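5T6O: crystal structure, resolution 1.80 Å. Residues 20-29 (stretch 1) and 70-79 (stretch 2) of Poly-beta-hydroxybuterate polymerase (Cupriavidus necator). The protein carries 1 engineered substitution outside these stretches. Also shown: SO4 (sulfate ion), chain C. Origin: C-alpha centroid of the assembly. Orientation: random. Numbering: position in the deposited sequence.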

# COMPACT_ATOMS: atom_id res chain seq x y z
N ASN A 20 -19.94 38.10 14.74
CA ASN A 20 -20.26 37.75 16.12
C ASN A 20 -18.99 37.17 16.74
O ASN A 20 -17.89 37.33 16.21
CB ASN A 20 -21.49 36.83 16.20
CG ASN A 20 -21.26 35.43 15.62
OD1 ASN A 20 -20.14 35.05 15.27
ND2 ASN A 20 -22.34 34.65 15.53
N GLU A 21 -19.14 36.48 17.86
CA GLU A 21 -17.96 35.99 18.56
C GLU A 21 -17.21 34.95 17.75
O GLU A 21 -16.00 34.78 17.94
CB GLU A 21 -18.35 35.41 19.93
CG GLU A 21 -18.81 36.46 20.93
CD GLU A 21 -17.76 37.55 21.16
OE1 GLU A 21 -16.57 37.20 21.33
OE2 GLU A 21 -18.13 38.75 21.15
N TYR A 22 -17.90 34.28 16.83
CA TYR A 22 -17.34 33.12 16.14
C TYR A 22 -16.77 33.45 14.77
O TYR A 22 -15.88 32.73 14.31
CB TYR A 22 -18.41 32.04 15.98
CG TYR A 22 -18.89 31.49 17.30
CD1 TYR A 22 -19.89 32.12 18.03
CD2 TYR A 22 -18.32 30.32 17.83
CE1 TYR A 22 -20.32 31.62 19.25
CE2 TYR A 22 -18.74 29.81 19.06
CZ TYR A 22 -19.74 30.46 19.75
OH TYR A 22 -20.16 29.95 20.96
N PHE A 23 -17.27 34.48 14.09
CA PHE A 23 -16.83 34.70 12.72
C PHE A 23 -17.25 36.09 12.24
O PHE A 23 -18.06 36.77 12.87
CB PHE A 23 -17.40 33.64 11.78
CG PHE A 23 -18.84 33.86 11.41
CD1 PHE A 23 -19.85 33.66 12.35
CD2 PHE A 23 -19.20 34.24 10.12
CE1 PHE A 23 -21.18 33.87 12.00
CE2 PHE A 23 -20.52 34.44 9.78
CZ PHE A 23 -21.51 34.26 10.71
N GLN A 24 -16.65 36.49 11.12
CA GLN A 24 -17.08 37.63 10.32
C GLN A 24 -17.58 37.13 8.97
O GLN A 24 -16.96 36.25 8.36
CB GLN A 24 -15.94 38.62 10.09
CG GLN A 24 -15.52 39.37 11.34
CD GLN A 24 -14.42 40.36 11.07
OE1 GLN A 24 -13.39 40.02 10.47
NE2 GLN A 24 -14.64 41.61 11.49
N LEU A 25 -18.70 37.67 8.51
CA LEU A 25 -19.19 37.35 7.17
C LEU A 25 -18.64 38.38 6.20
O LEU A 25 -18.90 39.58 6.35
CB LEU A 25 -20.71 37.34 7.11
CG LEU A 25 -21.25 36.78 5.78
CD1 LEU A 25 -20.92 35.30 5.65
CD2 LEU A 25 -22.76 37.02 5.68
N LEU A 26 -17.84 37.93 5.23
CA LEU A 26 -17.39 38.81 4.16
C LEU A 26 -18.33 38.73 2.97
O LEU A 26 -18.88 37.67 2.67
CB LEU A 26 -15.98 38.45 3.69
CG LEU A 26 -14.89 38.26 4.76
CD1 LEU A 26 -13.50 38.11 4.11
CD2 LEU A 26 -14.89 39.39 5.74
N GLN A 27 -18.50 39.86 2.28
CA GLN A 27 -19.19 39.92 1.00
C GLN A 27 -18.27 40.65 0.03
O GLN A 27 -17.78 41.73 0.36
CB GLN A 27 -20.54 40.66 1.08
CG GLN A 27 -21.26 40.73 -0.28
CD GLN A 27 -22.59 41.47 -0.21
OE1 GLN A 27 -23.22 41.73 -1.25
NE2 GLN A 27 -23.00 41.83 0.99
N TYR A 28 -18.02 40.06 -1.13
CA TYR A 28 -17.06 40.66 -2.05
C TYR A 28 -17.72 41.62 -3.03
O TYR A 28 -18.88 41.45 -3.40
CB TYR A 28 -16.29 39.55 -2.79
CG TYR A 28 -15.40 38.83 -1.81
CD1 TYR A 28 -14.15 39.36 -1.46
CD2 TYR A 28 -15.81 37.65 -1.20
CE1 TYR A 28 -13.33 38.71 -0.54
CE2 TYR A 28 -15.00 37.01 -0.26
CZ TYR A 28 -13.77 37.53 0.05
OH TYR A 28 -12.95 36.89 0.95
N LYS A 29 -16.97 42.65 -3.41
CA LYS A 29 -17.45 43.63 -4.38
C LYS A 29 -17.64 42.98 -5.74
O LYS A 29 -16.78 42.21 -6.19
CB LYS A 29 -16.45 44.79 -4.50
CG LYS A 29 -16.92 45.95 -5.39
CD LYS A 29 -15.84 47.01 -5.51
CE LYS A 29 -16.14 48.01 -6.64
N HIS A 70 -20.83 35.51 -9.82
CA HIS A 70 -21.55 35.14 -8.61
C HIS A 70 -21.26 36.13 -7.50
O HIS A 70 -20.12 36.60 -7.35
CB HIS A 70 -21.18 33.73 -8.14
CG HIS A 70 -21.45 32.66 -9.16
ND1 HIS A 70 -22.55 31.84 -9.10
CD2 HIS A 70 -20.77 32.31 -10.28
CE1 HIS A 70 -22.52 31.00 -10.13
NE2 HIS A 70 -21.45 31.27 -10.85
N THR A 71 -22.29 36.46 -6.73
CA THR A 71 -22.11 37.12 -5.45
C THR A 71 -21.53 36.12 -4.47
O THR A 71 -22.10 35.04 -4.27
CB THR A 71 -23.45 37.65 -4.94
OG1 THR A 71 -24.04 38.50 -5.93
CG2 THR A 71 -23.28 38.42 -3.61
N VAL A 72 -20.39 36.45 -3.86
CA VAL A 72 -19.70 35.54 -2.95
C VAL A 72 -19.74 36.10 -1.54
O VAL A 72 -19.34 37.26 -1.31
CB VAL A 72 -18.25 35.28 -3.40
CG1 VAL A 72 -17.51 34.41 -2.37
CG2 VAL A 72 -18.22 34.59 -4.78
N PHE A 73 -20.20 35.29 -0.59
CA PHE A 73 -20.07 35.53 0.84
C PHE A 73 -19.10 34.50 1.41
O PHE A 73 -18.95 33.41 0.84
CB PHE A 73 -21.41 35.40 1.56
CG PHE A 73 -22.44 36.43 1.17
CD1 PHE A 73 -22.56 37.62 1.88
CD2 PHE A 73 -23.34 36.17 0.15
CE1 PHE A 73 -23.54 38.55 1.55
CE2 PHE A 73 -24.32 37.10 -0.20
CZ PHE A 73 -24.42 38.30 0.51
N LEU A 74 -18.44 34.84 2.51
CA LEU A 74 -17.43 33.93 3.03
C LEU A 74 -17.34 34.05 4.55
O LEU A 74 -17.38 35.15 5.11
CB LEU A 74 -16.05 34.17 2.39
CG LEU A 74 -14.85 33.35 2.87
CD1 LEU A 74 -13.89 33.11 1.70
CD2 LEU A 74 -14.11 34.07 4.02
N VAL A 75 -17.19 32.90 5.19
CA VAL A 75 -17.03 32.82 6.64
C VAL A 75 -15.55 32.98 6.99
O VAL A 75 -14.73 32.11 6.67
CB VAL A 75 -17.57 31.49 7.17
CG1 VAL A 75 -17.24 31.33 8.64
CG2 VAL A 75 -19.06 31.39 6.90
N SER A 76 -15.19 34.09 7.66
CA SER A 76 -13.85 34.29 8.19
C SER A 76 -13.90 34.01 9.69
O SER A 76 -14.46 34.81 10.45
CB SER A 76 -13.35 35.70 7.90
OG SER A 76 -12.09 35.91 8.50
N TRP A 77 -13.30 32.89 10.11
CA TRP A 77 -13.46 32.43 11.48
C TRP A 77 -12.67 33.30 12.45
O TRP A 77 -11.55 33.75 12.16
CB TRP A 77 -12.96 31.00 11.62
CG TRP A 77 -13.72 30.00 10.79
CD1 TRP A 77 -13.40 29.54 9.55
CD2 TRP A 77 -14.90 29.33 11.19
NE1 TRP A 77 -14.33 28.61 9.14
CE2 TRP A 77 -15.26 28.46 10.14
CE3 TRP A 77 -15.69 29.37 12.34
CZ2 TRP A 77 -16.39 27.64 10.20
CZ3 TRP A 77 -16.81 28.54 12.41
CH2 TRP A 77 -17.15 27.70 11.34
N ARG A 78 -13.26 33.52 13.63
CA ARG A 78 -12.50 34.05 14.75
C ARG A 78 -11.33 33.12 15.06
O ARG A 78 -11.45 31.90 14.93
CB ARG A 78 -13.41 34.19 15.97
CG ARG A 78 -12.73 34.72 17.22
CD ARG A 78 -13.00 36.19 17.37
NE ARG A 78 -12.46 36.69 18.64
CZ ARG A 78 -13.12 36.67 19.79
NH1 ARG A 78 -14.36 36.18 19.85
NH2 ARG A 78 -12.55 37.16 20.89
N ASN A 79 -10.20 33.69 15.45
CA ASN A 79 -9.11 32.87 15.99
C ASN A 79 -9.31 32.86 17.50
O ASN A 79 -9.01 33.86 18.16
CB ASN A 79 -7.75 33.45 15.59
CG ASN A 79 -6.65 32.40 15.64
OD1 ASN A 79 -6.88 31.29 16.11
ND2 ASN A 79 -5.45 32.76 15.15
S SO4 C . -25.49 36.56 17.10
O1 SO4 C . -26.81 36.36 17.70
O2 SO4 C . -25.15 35.40 16.26
O3 SO4 C . -24.49 36.73 18.15
O4 SO4 C . -25.53 37.77 16.30
O HOH W 1 -11.50 38.52 9.03
O HOH W 2 -19.30 38.99 -4.76

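The strand 23-28 and the strand that ends at W77 run antiparallel, their axes 4.6 Å apart at closest approach. Paired amides and carbonyls ladder them together: Q24 N to S76 O (2.8 Å) is answered by S76 N to Q24 O (2.9 Å), and L26 and L74 repeat the exchange. On either side of these two pairs single bonds extend the ladder, Y28 N to V72 O (3.1 Å) and, past W77, R78 N to Y22 O (2.8 Å).

Side chains alternate between the faces. F23, L25, Q27, F73, V75 and W77 share one. There F23, with chi1 at 78° (p), brings CD2 to 3.8 Å from V75 CG1, while L25, t at chi1 and p at chi2, sets CD2 3.9 Å from F73 CD1; branched and aromatic carbons suit so buried a surface. On the other face, L26 (m, t) places CD1 4.1 Å from L74 CD2, joining two apolar branches. L74 has chi2 at 147°, between wells, and its CB lies at the edge of the Y28 ring, 4.0 Å from CE2. Nearby, one water gives the buried polar Q24 and S76 a shared partner, donating to Q24 OE1 (2.8 Å) and accepting from S76 OG (2.7 Å).

Past the strand, R78 is t at chi1 and chi3, with chi2 at 99°, between wells; this conformation lets NH1 bond both E21 O (2.9 Å) and E21 OE1 (2.8 Å), the latter a salt bridge, charge pairing at a more exposed margin.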